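N-acetylglucosamine-6-phosphate deacetylase (Mycobacterium smegmatis, PDB 6FV4) probably removes the acetyl group from N-acetylglucosamine-6-phosphate as a metal-dependent hydrolase of the amidohydrolase superfamily. Local coordinates at residues 267-270 / 271-275; 295-299 / 300-304; 161-164 / 165-169. The protein carries 1 engineered substitution. One frame throughout, in Å; residues are numbered along the deposited sequence.

Contact 1: 267-270 / 271-275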
# COMPACT_ATOMS: atom_id res chain seq x y z
N ARG B 267 -4.75 7.04 -3.07
CA ARG B 267 -4.99 5.92 -3.99
C ARG B 267 -4.26 4.66 -3.53
O ARG B 267 -4.83 3.57 -3.54
CB ARG B 267 -4.53 6.30 -5.40
CG ARG B 267 -5.61 6.80 -6.32
CD ARG B 267 -5.17 6.74 -7.80
NE ARG B 267 -3.84 7.31 -8.05
CZ ARG B 267 -3.58 8.61 -8.18
NH1 ARG B 267 -4.55 9.51 -8.07
NH2 ARG B 267 -2.33 9.02 -8.42
N HIS B 268 -2.98 4.80 -3.20
CA HIS B 268 -2.19 3.68 -2.68
C HIS B 268 -2.87 3.01 -1.49
O HIS B 268 -2.98 1.78 -1.42
CB HIS B 268 -0.81 4.20 -2.27
CG HIS B 268 0.11 3.15 -1.73
ND1 HIS B 268 0.71 2.20 -2.53
CD2 HIS B 268 0.53 2.90 -0.47
CE1 HIS B 268 1.47 1.41 -1.79
NE2 HIS B 268 1.38 1.82 -0.53
N ILE B 269 -3.31 3.81 -0.51
CA ILE B 269 -3.92 3.22 0.68
C ILE B 269 -5.26 2.60 0.33
O ILE B 269 -5.58 1.49 0.79
CB ILE B 269 -4.03 4.28 1.80
CG1 ILE B 269 -2.62 4.68 2.27
CG2 ILE B 269 -4.84 3.72 3.00
CD1 ILE B 269 -1.74 3.51 2.71
N THR B 270 -6.07 3.28 -0.48
CA THR B 270 -7.33 2.67 -0.90
C THR B 270 -7.07 1.34 -1.60
O THR B 270 -7.75 0.35 -1.32
CB THR B 270 -8.09 3.61 -1.83
OG1 THR B 270 -8.36 4.84 -1.15
CG2 THR B 270 -9.40 2.97 -2.26
N GLN B 271 -6.07 1.31 -2.50
CA GLN B 271 -5.68 0.08 -3.18
C GLN B 271 -5.26 -0.99 -2.18
O GLN B 271 -5.60 -2.16 -2.33
CB GLN B 271 -4.57 0.42 -4.20
CG GLN B 271 -4.07 -0.69 -5.09
CD GLN B 271 -2.99 -0.21 -6.11
OE1 GLN B 271 -2.50 0.93 -6.04
NE2 GLN B 271 -2.65 -1.09 -7.04
N THR B 272 -4.56 -0.59 -1.11
CA THR B 272 -4.08 -1.55 -0.11
C THR B 272 -5.21 -2.09 0.77
O THR B 272 -5.34 -3.31 0.95
CB THR B 272 -3.00 -0.90 0.78
OG1 THR B 272 -1.97 -0.34 -0.04
CG2 THR B 272 -2.37 -1.93 1.71
N VAL B 273 -6.04 -1.22 1.35
CA VAL B 273 -6.95 -1.70 2.40
C VAL B 273 -8.31 -2.12 1.88
O VAL B 273 -9.04 -2.83 2.59
CB VAL B 273 -7.13 -0.66 3.52
CG1 VAL B 273 -5.80 -0.25 4.05
CG2 VAL B 273 -7.93 0.56 3.02
N GLY B 274 -8.68 -1.70 0.67
CA GLY B 274 -9.96 -2.07 0.09
C GLY B 274 -11.02 -1.01 0.33
O GLY B 274 -10.77 0.00 0.99
N PRO B 275 -12.23 -1.23 -0.18
CA PRO B 275 -13.28 -0.20 -0.11
C PRO B 275 -13.92 -0.04 1.27
O PRO B 275 -14.61 0.97 1.48
CB PRO B 275 -14.32 -0.68 -1.13
CG PRO B 275 -13.71 -1.92 -1.80
CD PRO B 275 -12.70 -2.46 -0.86
O HOH W 1 -0.02 2.55 -5.43
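The C-terminal end of helix 263-273, in the beta-alpha-beta unit of strands 251-255 and 278-281, carries this contact, and H268 and T272 face each other one turn apart on the side that meets the second subunit. The carbonyl of H268 is gripped twice by the same residue. T272 N donates to H268 O at 2.9 Å, with a bent N-H...O angle of 141°, while T272 OG1 donates to H268 O at 2.7 Å from the other face of the carbonyl plane. With OG1 anti to its carbonyl carbon (chi1 -53°), T272 turns its hydroxyl back along the helix and also sets it over the centre of the H268 imidazole, 4.0 Å above the ring plane. In that plane, at the ring edge, a water bridges H268 ND1 and Q271 OE1, hydrogen-bonded to each at 3.0 Å; the extended Q271 chain carries OE1 to it. NE2 of H268 and OG1 of T272 each hydrogen-bond to their own counterparts in the second subunit, and R267 forms a salt bridge to E246 of that subunit. I269 turns inward instead: its CG2 packs 4.2 Å from V273 CG1, and its side chain reaches V252 and M254 of the neighbouring strand. The helix closes with G274 N on T270 O at 3.0 Å, after which G274 turns out of helical geometry with positive phi. The bond within the helix and the bond to the second subunit share one hydroxyl; the two T272 hydroxyls probably cannot both donate to their own H268 O at once, so the proton arrangement across the interface is probably shared or asymmetric.

Contact 2: 295-299 / 300-304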
# COMPACT_ATOMS: atom_id res chain seq x y z
N TYR B 295 -9.36 36.81 12.28
CA TYR B 295 -10.38 36.37 13.21
C TYR B 295 -9.74 35.96 14.52
O TYR B 295 -8.66 35.37 14.54
CB TYR B 295 -11.20 35.19 12.66
CG TYR B 295 -11.94 35.49 11.38
CD1 TYR B 295 -13.16 36.16 11.41
CD2 TYR B 295 -11.44 35.07 10.15
CE1 TYR B 295 -13.85 36.42 10.24
CE2 TYR B 295 -12.13 35.33 8.97
CZ TYR B 295 -13.34 36.01 9.02
OH TYR B 295 -14.04 36.27 7.87
N ARG B 296 -10.44 36.25 15.61
CA ARG B 296 -10.06 35.77 16.93
C ARG B 296 -10.79 34.45 17.18
O ARG B 296 -12.00 34.43 17.39
CB ARG B 296 -10.44 36.80 17.99
CG ARG B 296 -9.99 36.42 19.39
CD ARG B 296 -8.51 36.04 19.42
NE ARG B 296 -8.02 35.97 20.80
CZ ARG B 296 -6.75 35.74 21.13
NH1 ARG B 296 -5.84 35.57 20.18
NH2 ARG B 296 -6.41 35.69 22.41
N LEU B 297 -10.04 33.34 17.17
CA LEU B 297 -10.61 32.00 17.30
C LEU B 297 -9.88 31.28 18.43
O LEU B 297 -8.75 30.82 18.24
CB LEU B 297 -10.51 31.23 15.99
CG LEU B 297 -11.20 31.89 14.79
CD1 LEU B 297 -10.98 31.09 13.47
CD2 LEU B 297 -12.68 32.10 15.09
N GLY B 298 -10.53 31.17 19.58
CA GLY B 298 -9.87 30.70 20.77
C GLY B 298 -8.71 31.61 21.10
O GLY B 298 -8.83 32.83 21.05
N PRO B 299 -7.55 31.02 21.40
CA PRO B 299 -6.39 31.83 21.79
C PRO B 299 -5.55 32.36 20.63
O PRO B 299 -4.42 32.80 20.85
CB PRO B 299 -5.56 30.86 22.63
CG PRO B 299 -5.86 29.52 22.02
CD PRO B 299 -7.32 29.58 21.61
N LEU B 300 -6.05 32.34 19.39
CA LEU B 300 -5.21 32.73 18.27
C LEU B 300 -5.94 33.68 17.33
O LEU B 300 -7.15 33.55 17.11
CB LEU B 300 -4.71 31.50 17.51
CG LEU B 300 -3.51 30.86 18.20
CD1 LEU B 300 -3.26 29.46 17.66
CD2 LEU B 300 -2.27 31.74 18.09
N ASP B 301 -5.20 34.67 16.81
CA ASP B 301 -5.60 35.43 15.64
C ASP B 301 -5.31 34.58 14.42
O ASP B 301 -4.16 34.15 14.22
CB ASP B 301 -4.83 36.75 15.53
CG ASP B 301 -5.23 37.81 16.56
OD1 ASP B 301 -6.15 37.59 17.39
OD2 ASP B 301 -4.60 38.89 16.51
N ILE B 302 -6.32 34.33 13.59
CA ILE B 302 -6.16 33.52 12.38
C ILE B 302 -6.44 34.39 11.17
O ILE B 302 -7.47 35.07 11.11
CB ILE B 302 -7.10 32.29 12.39
CG1 ILE B 302 -6.84 31.41 13.61
CG2 ILE B 302 -6.96 31.51 11.08
CD1 ILE B 302 -5.52 30.68 13.60
N ASP B 303 -5.54 34.33 10.19
CA ASP B 303 -5.66 35.06 8.93
C ASP B 303 -6.06 34.07 7.85
O ASP B 303 -5.30 33.15 7.54
CB ASP B 303 -4.34 35.75 8.58
CG ASP B 303 -4.43 36.68 7.37
OD1 ASP B 303 -5.55 37.01 6.91
OD2 ASP B 303 -3.36 37.07 6.85
N VAL B 304 -7.24 34.26 7.27
CA VAL B 304 -7.73 33.40 6.19
C VAL B 304 -7.49 34.12 4.87
O VAL B 304 -8.02 35.21 4.65
CB VAL B 304 -9.22 33.07 6.36
CG1 VAL B 304 -9.71 32.22 5.19
CG2 VAL B 304 -9.46 32.35 7.69
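R296 and D301 face each other across a tight hairpin, and the arginine can be traced forward over the turn. From CB its chain leaves with CG anti to the backbone N (chi1 -176°) and then bends at chi2 (51°), which swings the rest of the side chain across toward the opposite strand, over the turn. CD is the first atom to touch, 3.5 Å from D301 OD1. Beyond it, CZ comes near the backbone of L300, and one face of the guanidinium lies against the turn, with G298 O 3.2 Å above its plane and P299 CA a little farther off. At the tip, NH1 stands over L300 N at 3.3 Å, a packing contact of two donors and not a hydrogen bond, and it reaches D301 OD1 at 3.5 Å. This last is a salt bridge whose hydrogen bond is weak, with the guanidinium and carboxylate planes 76° apart, so the pair is not the flat, two-pronged kind.

Backbone bonds give firmer evidence of the register. Y295 and I302 form a hydrogen-bonded pair, I302 N to Y295 O at 2.7 Å and Y295 N to I302 O at 2.8 Å. L297 N donates to L300 O at 2.9 Å, while the return bond from L300 N is weak. On the face opposite the ion pair, L297 CD1 meets I302 CG1 at 4.2 Å, their chains crossing at about a right angle, and V304 CG2 sits at the edge of the Y295 ring. I302 also packs on A309 and V311 of strand 308-311, and Y295 OH is bonded to S291 O. Glycine with positive phi followed by proline, at G298 and P299, makes the type II' turn of a two-residue beta hairpin, here the first two strands of a three-stranded antiparallel sheet.

Contact 3: 161-164 / 165-169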
# COMPACT_ATOMS: atom_id res chain seq x y z
N GLY B 161 -6.86 5.90 36.21
CA GLY B 161 -7.74 6.74 37.00
C GLY B 161 -8.30 7.92 36.22
O GLY B 161 -9.51 8.16 36.20
N GLU B 162 -7.42 8.67 35.54
CA GLU B 162 -7.91 9.80 34.76
C GLU B 162 -8.80 9.34 33.60
O GLU B 162 -9.76 10.03 33.25
CB GLU B 162 -6.76 10.65 34.22
CG GLU B 162 -7.28 11.80 33.38
CD GLU B 162 -6.23 12.81 33.03
OE1 GLU B 162 -5.07 12.61 33.43
OE2 GLU B 162 -6.58 13.81 32.36
N ILE B 163 -8.51 8.18 33.01
CA ILE B 163 -9.35 7.69 31.93
C ILE B 163 -10.76 7.38 32.45
O ILE B 163 -11.77 7.81 31.87
CB ILE B 163 -8.70 6.47 31.26
CG1 ILE B 163 -7.45 6.91 30.50
CG2 ILE B 163 -9.67 5.78 30.33
CD1 ILE B 163 -6.78 5.80 29.69
N GLY B 164 -10.84 6.67 33.57
CA GLY B 164 -12.15 6.42 34.16
C GLY B 164 -12.90 7.69 34.52
O GLY B 164 -14.10 7.81 34.26
N ARG B 165 -12.19 8.68 35.08
CA ARG B 165 -12.82 9.95 35.43
C ARG B 165 -13.33 10.68 34.20
O ARG B 165 -14.42 11.27 34.22
CB ARG B 165 -11.83 10.83 36.19
CG ARG B 165 -11.49 10.30 37.58
CD ARG B 165 -10.74 11.34 38.35
NE ARG B 165 -9.42 11.61 37.80
CZ ARG B 165 -8.31 11.00 38.18
NH1 ARG B 165 -8.37 10.06 39.12
NH2 ARG B 165 -7.14 11.31 37.63
N VAL B 166 -12.55 10.67 33.11
CA VAL B 166 -12.96 11.35 31.89
C VAL B 166 -14.13 10.62 31.25
O VAL B 166 -15.09 11.24 30.79
CB VAL B 166 -11.77 11.48 30.92
CG1 VAL B 166 -12.25 11.93 29.55
CG2 VAL B 166 -10.77 12.47 31.49
N LEU B 167 -14.08 9.28 31.21
CA LEU B 167 -15.19 8.52 30.65
C LEU B 167 -16.45 8.68 31.50
O LEU B 167 -17.57 8.74 30.97
CB LEU B 167 -14.82 7.04 30.52
CG LEU B 167 -13.76 6.66 29.47
CD1 LEU B 167 -13.71 5.16 29.31
CD2 LEU B 167 -14.02 7.33 28.16
N ASP B 168 -16.30 8.72 32.83
CA ASP B 168 -17.45 8.98 33.68
C ASP B 168 -18.08 10.32 33.34
O ASP B 168 -19.30 10.42 33.17
CB ASP B 168 -17.05 8.93 35.16
CG ASP B 168 -16.74 7.52 35.63
OD1 ASP B 168 -17.02 6.56 34.87
OD2 ASP B 168 -16.20 7.38 36.75
N ALA B 169 -17.26 11.36 33.20
CA ALA B 169 -17.77 12.70 32.90
C ALA B 169 -18.58 12.73 31.60
O ALA B 169 -19.49 13.56 31.46
CB ALA B 169 -16.60 13.69 32.83
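Two torsions bring the R165 side chain over the preceding turn of helix 160-170: chi1 of -68° sets CG anti to the carbonyl carbon, and chi3 of -67° folds the chain back. CG passes 3.2 Å from G161 O, and the guanidinium then lies with one face on the G161-E162 peptide, E162 N standing 3.3 Å above its plane. NH2 ends over E162 CA, 3.3 Å away, beside its CB. E162 goes another way, extended with CG anti to its backbone N, so that its carboxylate forms a salt bridge with R156; R165 NH2 has a long, weak ion pair with D159. E162 CG runs beside V166 CG2 at 4.0 Å, both side chains pointing the same way. I163 CG2 meets L167 CD1 at 4.2 Å. Regular backbone bonds, such as L167 N to I163 O at 2.8 Å, hold these turns together, and D159 OD2 accepts from E162 N near the helix start. In the beta-alpha-beta unit, following strand 134-138 and preceding strand 174-179 in the chain, the helix packs against two neighbours: E162 and V166 on L116 of helix 113-129, and I163 on A189, Q192 and L193 of helix 186-195.

From the N terminus the order is contact 3, contact 1, contact 2. They follow in series, and none nests in or crosses another. Each is local: contacts 3 and 1 join successive turns of a single helix, and only contact 2 closes a loop, the two-residue turn between strands 293-297 and 300-305. Contacts 3 and 1 belong to different beta-alpha-beta units of the metal-dependent hydrolase barrel; their centres lie 36 Å apart. Contact 1 alone reaches the second subunit. Contact 2 follows strand 278-281, and its I302 side chain lies about 4 Å from that of A318, a predicted substrate-binding residue. Nearest atoms of contacts 2 and 3 are about 19 Å apart.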